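Local coordinates for protein FAD synthetase (Saccharomyces cerevisiae, PDB 2WSI) that catalyses the adenylation of flavin mononucleotide with ATP, releasing diphosphate and forming the coenzyme flavin adenine dinucleotide (FAD), at residues A7-E12 and E125-S130; R35-Y40 and L70-S75. All coordinates share one frame; numbering follows the deposited sequence.

Contact 1 of 2, residues A7-E12 and E125-S130; sequences AEMCYE and ERYCLS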
loop_
_atom_site.group_PDB
_atom_site.type_symbol
_atom_site.label_atom_id
_atom_site.label_comp_id
_atom_site.label_asym_id
_atom_site.label_seq_id
_atom_site.Cartn_x
_atom_site.Cartn_y
_atom_site.Cartn_z
ATOM N N ALA A 7 -4.648 10.340 -10.278
ATOM C CA ALA A 7 -4.916 9.137 -11.076
ATOM C C ALA A 7 -4.019 9.113 -12.315
ATOM O O ALA A 7 -3.362 8.097 -12.615
ATOM C CB ALA A 7 -6.398 9.035 -11.448
ATOM N N GLU A 8 -3.959 10.236 -13.027
ATOM C CA GLU A 8 -3.113 10.316 -14.229
ATOM C C GLU A 8 -1.625 10.125 -13.883
ATOM O O GLU A 8 -0.900 9.433 -14.584
ATOM C CB GLU A 8 -3.318 11.666 -14.966
ATOM C CG GLU A 8 -2.813 11.622 -16.389
ATOM C CD GLU A 8 -1.338 11.969 -16.514
ATOM O OE1 GLU A 8 -0.790 12.654 -15.612
ATOM O OE2 GLU A 8 -0.731 11.581 -17.542
ATOM N N MET A 9 -1.180 10.726 -12.780
ATOM C CA MET A 9 0.192 10.538 -12.315
ATOM C C MET A 9 0.484 9.046 -12.055
ATOM O O MET A 9 1.479 8.501 -12.537
ATOM C CB MET A 9 0.469 11.369 -11.043
ATOM C CG MET A 9 1.942 11.182 -10.492
ATOM S SD MET A 9 2.274 12.041 -8.909
ATOM C CE MET A 9 1.314 10.990 -7.789
ATOM N N CYS A 10 -0.385 8.378 -11.304
ATOM C CA CYS A 10 -0.155 6.967 -10.967
ATOM C C CYS A 10 -0.194 6.105 -12.244
ATOM O O CYS A 10 0.550 5.135 -12.412
ATOM C CB CYS A 10 -1.216 6.523 -9.961
ATOM S SG CYS A 10 -0.908 7.251 -8.304
ATOM N N TYR A 11 -1.054 6.496 -13.167
ATOM C CA TYR A 11 -1.112 5.845 -14.462
ATOM C C TYR A 11 0.230 5.946 -15.177
ATOM O O TYR A 11 0.699 4.956 -15.750
ATOM C CB TYR A 11 -2.230 6.432 -15.339
ATOM C CG TYR A 11 -2.197 5.853 -16.731
ATOM C CD1 TYR A 11 -2.784 4.606 -17.002
ATOM C CD2 TYR A 11 -1.567 6.522 -17.767
ATOM C CE1 TYR A 11 -2.725 4.035 -18.289
ATOM C CE2 TYR A 11 -1.514 5.964 -19.064
ATOM C CZ TYR A 11 -2.100 4.733 -19.310
ATOM O OH TYR A 11 -2.067 4.196 -20.579
ATOM N N GLU A 12 0.849 7.131 -15.149
ATOM C CA GLU A 12 2.142 7.317 -15.823
ATOM C C GLU A 12 3.204 6.474 -15.138
ATOM O O GLU A 12 4.072 5.888 -15.795
ATOM C CB GLU A 12 2.580 8.798 -15.813
ATOM C CG GLU A 12 1.661 9.728 -16.610
ATOM C CD GLU A 12 2.152 11.179 -16.634
ATOM O OE1 GLU A 12 3.101 11.531 -15.894
ATOM O OE2 GLU A 12 1.589 11.985 -17.403
ATOM N N GLU A 125 -3.961 13.781 1.506
ATOM C CA GLU A 125 -4.025 15.036 0.773
ATOM C C GLU A 125 -3.350 14.917 -0.605
ATOM O O GLU A 125 -3.857 15.460 -1.593
ATOM C CB GLU A 125 -3.434 16.185 1.597
ATOM C CG GLU A 125 -4.264 16.468 2.865
ATOM C CD GLU A 125 -5.357 17.524 2.664
ATOM O OE1 GLU A 125 -5.719 17.793 1.494
ATOM O OE2 GLU A 125 -5.842 18.089 3.684
ATOM N N ARG A 126 -2.228 14.206 -0.685
ATOM C CA ARG A 126 -1.590 13.980 -1.977
ATOM C C ARG A 126 -2.512 13.225 -2.960
ATOM O O ARG A 126 -2.574 13.543 -4.141
ATOM C CB ARG A 126 -0.305 13.169 -1.793
ATOM C CG ARG A 126 0.618 13.170 -3.000
ATOM C CD ARG A 126 1.921 12.367 -2.717
ATOM N NE ARG A 126 2.725 12.215 -3.929
ATOM C CZ ARG A 126 3.278 13.220 -4.610
ATOM N NH1 ARG A 126 3.120 14.474 -4.201
ATOM N NH2 ARG A 126 3.989 12.971 -5.717
ATOM N N TYR A 127 -3.192 12.187 -2.495
ATOM C CA TYR A 127 -3.943 11.332 -3.439
ATOM C C TYR A 127 -5.432 11.694 -3.445
ATOM O O TYR A 127 -6.228 11.006 -4.056
ATOM C CB TYR A 127 -3.778 9.864 -3.092
ATOM C CG TYR A 127 -2.351 9.414 -3.069
ATOM C CD1 TYR A 127 -1.512 9.661 -4.142
ATOM C CD2 TYR A 127 -1.831 8.754 -1.962
ATOM C CE1 TYR A 127 -0.185 9.254 -4.124
ATOM C CE2 TYR A 127 -0.506 8.326 -1.939
ATOM C CZ TYR A 127 0.304 8.581 -3.022
ATOM O OH TYR A 127 1.612 8.172 -3.002
ATOM N N CYS A 128 -5.790 12.763 -2.736
ATOM C CA CYS A 128 -7.164 13.266 -2.747
ATOM C C CYS A 128 -8.137 12.187 -2.270
ATOM O O CYS A 128 -9.136 11.853 -2.944
ATOM C CB CYS A 128 -7.557 13.741 -4.167
ATOM S SG CYS A 128 -8.925 14.919 -4.172
ATOM N N LEU A 129 -7.832 11.660 -1.094
ATOM C CA LEU A 129 -8.669 10.675 -0.434
ATOM C C LEU A 129 -9.671 11.365 0.465
ATOM O O LEU A 129 -9.337 12.303 1.163
ATOM C CB LEU A 129 -7.807 9.779 0.451
ATOM C CG LEU A 129 -6.604 9.185 -0.282
ATOM C CD1 LEU A 129 -5.829 8.234 0.669
ATOM C CD2 LEU A 129 -7.078 8.468 -1.548
ATOM N N SER A 130 -10.884 10.863 0.468
ATOM C CA SER A 130 -11.898 11.297 1.424
ATOM C C SER A 130 -11.828 10.327 2.573
ATOM O O SER A 130 -12.329 9.202 2.498
ATOM C CB SER A 130 -13.297 11.240 0.825
ATOM O OG SER A 130 -14.261 11.591 1.811
#
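The guanidinium of Arg-126 and the ring of Tyr-127 both meet the end of Met-9. At the phenol ring the methyl group arrives at the edge, close to the ring plane, with Met-9 CE 4.3 Å from Tyr-127 CE1. At the guanidinium the approach is oblique: Met-9 SD lies 3.7 Å from Arg-126 NH2, and Met-9 CE is 3.9 Å from the same nitrogen. The two long side chains cross at about a right angle, so they meet near their ends and not along their lengths. Met-9 reaches this place because CG stands anti to the backbone N (chi1 179°) and the next bond is also extended; the bend then comes at chi3 (72°), which swings CE toward the tyrosine.

The polar ends are held by a third party. One carboxylate oxygen of Glu-211 forms a salt bridge with Arg-126 NE and a hydrogen bond with the Tyr-127 hydroxyl, which also bonds to Gln-67. Shared in this way, the acid probably fixes the rotation of the groups that Met-9 leans on, while its charge is likely to be partly offset by the arginine.

Only 120 Å² is buried here. The backbone of Arg-126, on helix 114-126, bonds to that of Met-1, just ahead of helix 3-18. Tyr-127 rests on Leu-70 and Leu-71 of helix 64-87, and beyond it the chain turns through Cys-128 into strand 129-133, an outermost strand, which pairs with strand 102-106.

Contact 2 of 2, residues R35-Y40 and L70-S75; sequences RLTRKY and LLLYLS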
loop_
_atom_site.group_PDB
_atom_site.type_symbol
_atom_site.label_atom_id
_atom_site.label_comp_id
_atom_site.label_asym_id
_atom_site.label_seq_id
_atom_site.Cartn_x
_atom_site.Cartn_y
_atom_site.Cartn_z
ATOM N N ARG A 35 0.313 -6.429 -14.045
ATOM C CA ARG A 35 -0.710 -6.764 -15.035
ATOM C C ARG A 35 -1.864 -7.552 -14.474
ATOM O O ARG A 35 -3.018 -7.311 -14.827
ATOM C CB ARG A 35 -0.094 -7.499 -16.215
ATOM C CG ARG A 35 0.540 -6.513 -17.178
ATOM C CD ARG A 35 0.953 -7.207 -18.455
ATOM N NE ARG A 35 2.261 -7.795 -18.250
ATOM C CZ ARG A 35 3.382 -7.217 -18.650
ATOM N NH1 ARG A 35 3.326 -6.075 -19.318
ATOM N NH2 ARG A 35 4.547 -7.798 -18.421
ATOM N N LEU A 36 -1.579 -8.481 -13.576
ATOM C CA LEU A 36 -2.657 -9.251 -12.979
ATOM C C LEU A 36 -3.535 -8.397 -12.045
ATOM O O LEU A 36 -4.749 -8.488 -12.078
ATOM C CB LEU A 36 -2.080 -10.402 -12.182
ATOM C CG LEU A 36 -3.121 -11.276 -11.499
ATOM C CD1 LEU A 36 -4.111 -11.892 -12.516
ATOM C CD2 LEU A 36 -2.359 -12.352 -10.731
ATOM N N THR A 37 -2.911 -7.634 -11.157
ATOM C CA THR A 37 -3.677 -6.736 -10.285
ATOM C C THR A 37 -4.580 -5.802 -11.110
ATOM O O THR A 37 -5.764 -5.611 -10.788
ATOM C CB THR A 37 -2.741 -5.921 -9.391
ATOM O OG1 THR A 37 -2.051 -6.798 -8.487
ATOM C CG2 THR A 37 -3.524 -4.893 -8.581
ATOM N N ARG A 38 -4.031 -5.221 -12.165
ATOM C CA ARG A 38 -4.821 -4.319 -13.013
ATOM C C ARG A 38 -5.962 -5.083 -13.707
ATOM O O ARG A 38 -7.081 -4.569 -13.826
ATOM C CB ARG A 38 -3.937 -3.549 -14.009
ATOM C CG ARG A 38 -2.917 -2.619 -13.272
ATOM C CD ARG A 38 -2.463 -1.356 -14.032
ATOM N NE ARG A 38 -3.578 -0.591 -14.589
ATOM C CZ ARG A 38 -3.452 0.546 -15.248
ATOM N NH1 ARG A 38 -2.252 1.078 -15.426
ATOM N NH2 ARG A 38 -4.517 1.147 -15.759
ATOM N N LYS A 39 -5.712 -6.320 -14.111
ATOM C CA LYS A 39 -6.778 -7.118 -14.716
ATOM C C LYS A 39 -7.914 -7.376 -13.721
ATOM O O LYS A 39 -9.067 -7.242 -14.076
ATOM C CB LYS A 39 -6.246 -8.446 -15.277
ATOM C CG LYS A 39 -5.481 -8.327 -16.610
ATOM C CD LYS A 39 -6.296 -7.682 -17.769
ATOM C CE LYS A 39 -7.314 -8.641 -18.391
ATOM N NZ LYS A 39 -8.073 -8.049 -19.555
ATOM N N TYR A 40 -7.594 -7.749 -12.481
ATOM C CA TYR A 40 -8.640 -7.896 -11.466
ATOM C C TYR A 40 -9.504 -6.624 -11.353
ATOM O O TYR A 40 -10.720 -6.686 -11.330
ATOM C CB TYR A 40 -8.047 -8.147 -10.092
ATOM C CG TYR A 40 -7.334 -9.476 -9.880
ATOM C CD1 TYR A 40 -7.844 -10.660 -10.405
ATOM C CD2 TYR A 40 -6.184 -9.546 -9.087
ATOM C CE1 TYR A 40 -7.215 -11.882 -10.198
ATOM C CE2 TYR A 40 -5.546 -10.787 -8.841
ATOM C CZ TYR A 40 -6.079 -11.939 -9.410
ATOM O OH TYR A 40 -5.476 -13.153 -9.200
ATOM N N LEU A 70 -2.829 1.289 -3.585
ATOM C CA LEU A 70 -3.465 2.574 -3.873
ATOM C C LEU A 70 -2.915 3.203 -5.151
ATOM O O LEU A 70 -3.675 3.708 -5.976
ATOM C CB LEU A 70 -3.274 3.531 -2.679
ATOM C CG LEU A 70 -3.892 4.906 -2.929
ATOM C CD1 LEU A 70 -5.383 4.787 -3.266
ATOM C CD2 LEU A 70 -3.688 5.806 -1.687
ATOM N N LEU A 71 -1.596 3.151 -5.352
ATOM C CA LEU A 71 -1.027 3.649 -6.604
ATOM C C LEU A 71 -1.582 2.868 -7.800
ATOM O O LEU A 71 -1.968 3.466 -8.786
ATOM C CB LEU A 71 0.505 3.584 -6.613
ATOM C CG LEU A 71 1.265 4.350 -5.537
ATOM C CD1 LEU A 71 2.770 4.095 -5.687
ATOM C CD2 LEU A 71 0.951 5.846 -5.591
ATOM N N LEU A 72 -1.633 1.538 -7.711
ATOM C CA LEU A 72 -2.202 0.718 -8.803
ATOM C C LEU A 72 -3.691 1.012 -9.035
ATOM O O LEU A 72 -4.171 1.065 -10.168
ATOM C CB LEU A 72 -2.000 -0.782 -8.521
ATOM C CG LEU A 72 -0.519 -1.149 -8.430
ATOM C CD1 LEU A 72 -0.413 -2.579 -7.903
ATOM C CD2 LEU A 72 0.155 -0.982 -9.796
ATOM N N TYR A 73 -4.411 1.226 -7.944
ATOM C CA TYR A 73 -5.840 1.471 -7.980
ATOM C C TYR A 73 -6.102 2.797 -8.700
ATOM O O TYR A 73 -6.983 2.887 -9.564
ATOM C CB TYR A 73 -6.346 1.566 -6.541
ATOM C CG TYR A 73 -7.851 1.549 -6.376
ATOM C CD1 TYR A 73 -8.536 0.334 -6.336
ATOM C CD2 TYR A 73 -8.573 2.714 -6.216
ATOM C CE1 TYR A 73 -9.891 0.279 -6.144
ATOM C CE2 TYR A 73 -9.965 2.689 -6.030
ATOM C CZ TYR A 73 -10.613 1.448 -5.985
ATOM O OH TYR A 73 -11.972 1.340 -5.780
ATOM N N LEU A 74 -5.309 3.813 -8.367
ATOM C CA LEU A 74 -5.444 5.127 -9.006
ATOM C C LEU A 74 -5.091 5.038 -10.474
ATOM O O LEU A 74 -5.746 5.646 -11.311
ATOM C CB LEU A 74 -4.542 6.171 -8.309
ATOM C CG LEU A 74 -5.100 6.573 -6.927
ATOM C CD1 LEU A 74 -4.062 7.292 -6.101
ATOM C CD2 LEU A 74 -6.377 7.403 -7.102
ATOM N N SER A 75 -4.055 4.275 -10.792
ATOM C CA SER A 75 -3.747 4.029 -12.193
ATOM C C SER A 75 -4.936 3.425 -12.944
ATOM O O SER A 75 -5.279 3.863 -14.057
ATOM C CB SER A 75 -2.531 3.111 -12.310
ATOM O OG SER A 75 -2.270 2.847 -13.673
#
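Arg-38 sets out with CG anti to its carbonyl carbon (chi1 -63°) and folds at chi3 (49°), which carries its guanidinium across to Ser-75; there OG stands anti to the backbone N (chi1 178°). The hydroxyl sits over one face of the guanidinium, and the carbonyl carbon of Ser-75 lies 3.6 Å above the group's plane, toward its rim. With the oxygen above the plane, the separation of 2.5 Å between Arg-38 NH1 and Ser-75 OG is not a hydrogen bond, and so short a value is doubtful. The charge is met instead by Glu-79, one turn beyond Ser-75 on helix 64-87, through a salt bridge to NH2. A leucine in place of Arg-38 would probably leave Glu-79 without its charged mate and take away the flat group that lies against Ser-75.

One residue back, Thr-37 CG2 meets Leu-72 CD1 at 3.9 Å, the two side chains crossing at about a right angle, while the hydroxyl of Thr-37 is hydrogen-bonded to the carbonyl oxygens of Pro-193 and Ala-33 and to the indole NE1 of Trp-197. All four touching residues are buried. This joins helix 25-45 to helix 64-87, which links parallel strands 56-59 and 102-106 in a beta-alpha-beta crossover of the HUP-type nucleotide-binding fold; Ser-59, at the end of the first strand, binds FAD.

In the fold
From the N terminus the chain enters helix 3-18, which supplies the first half of contact 1, and then helix 25-45, which opens contact 2. Strand 56-59 follows, and helix 64-87 closes contact 2 after 29 intervening residues. The chain continues through strand 102-106 and helix 114-126 before contact 1 closes a loop with 112 residues between its segments, so contact 2 is nested inside it. Their centres are about 13 Å apart and they touch directly through residues 70-75: Tyr-11 CA lies 3.3 Å from Ser-75 OG, and Ala-7 CB lies 3.5 Å from Leu-74 O. Helix 64-87 thus joins both N-terminal helices to the parallel part of the sheet.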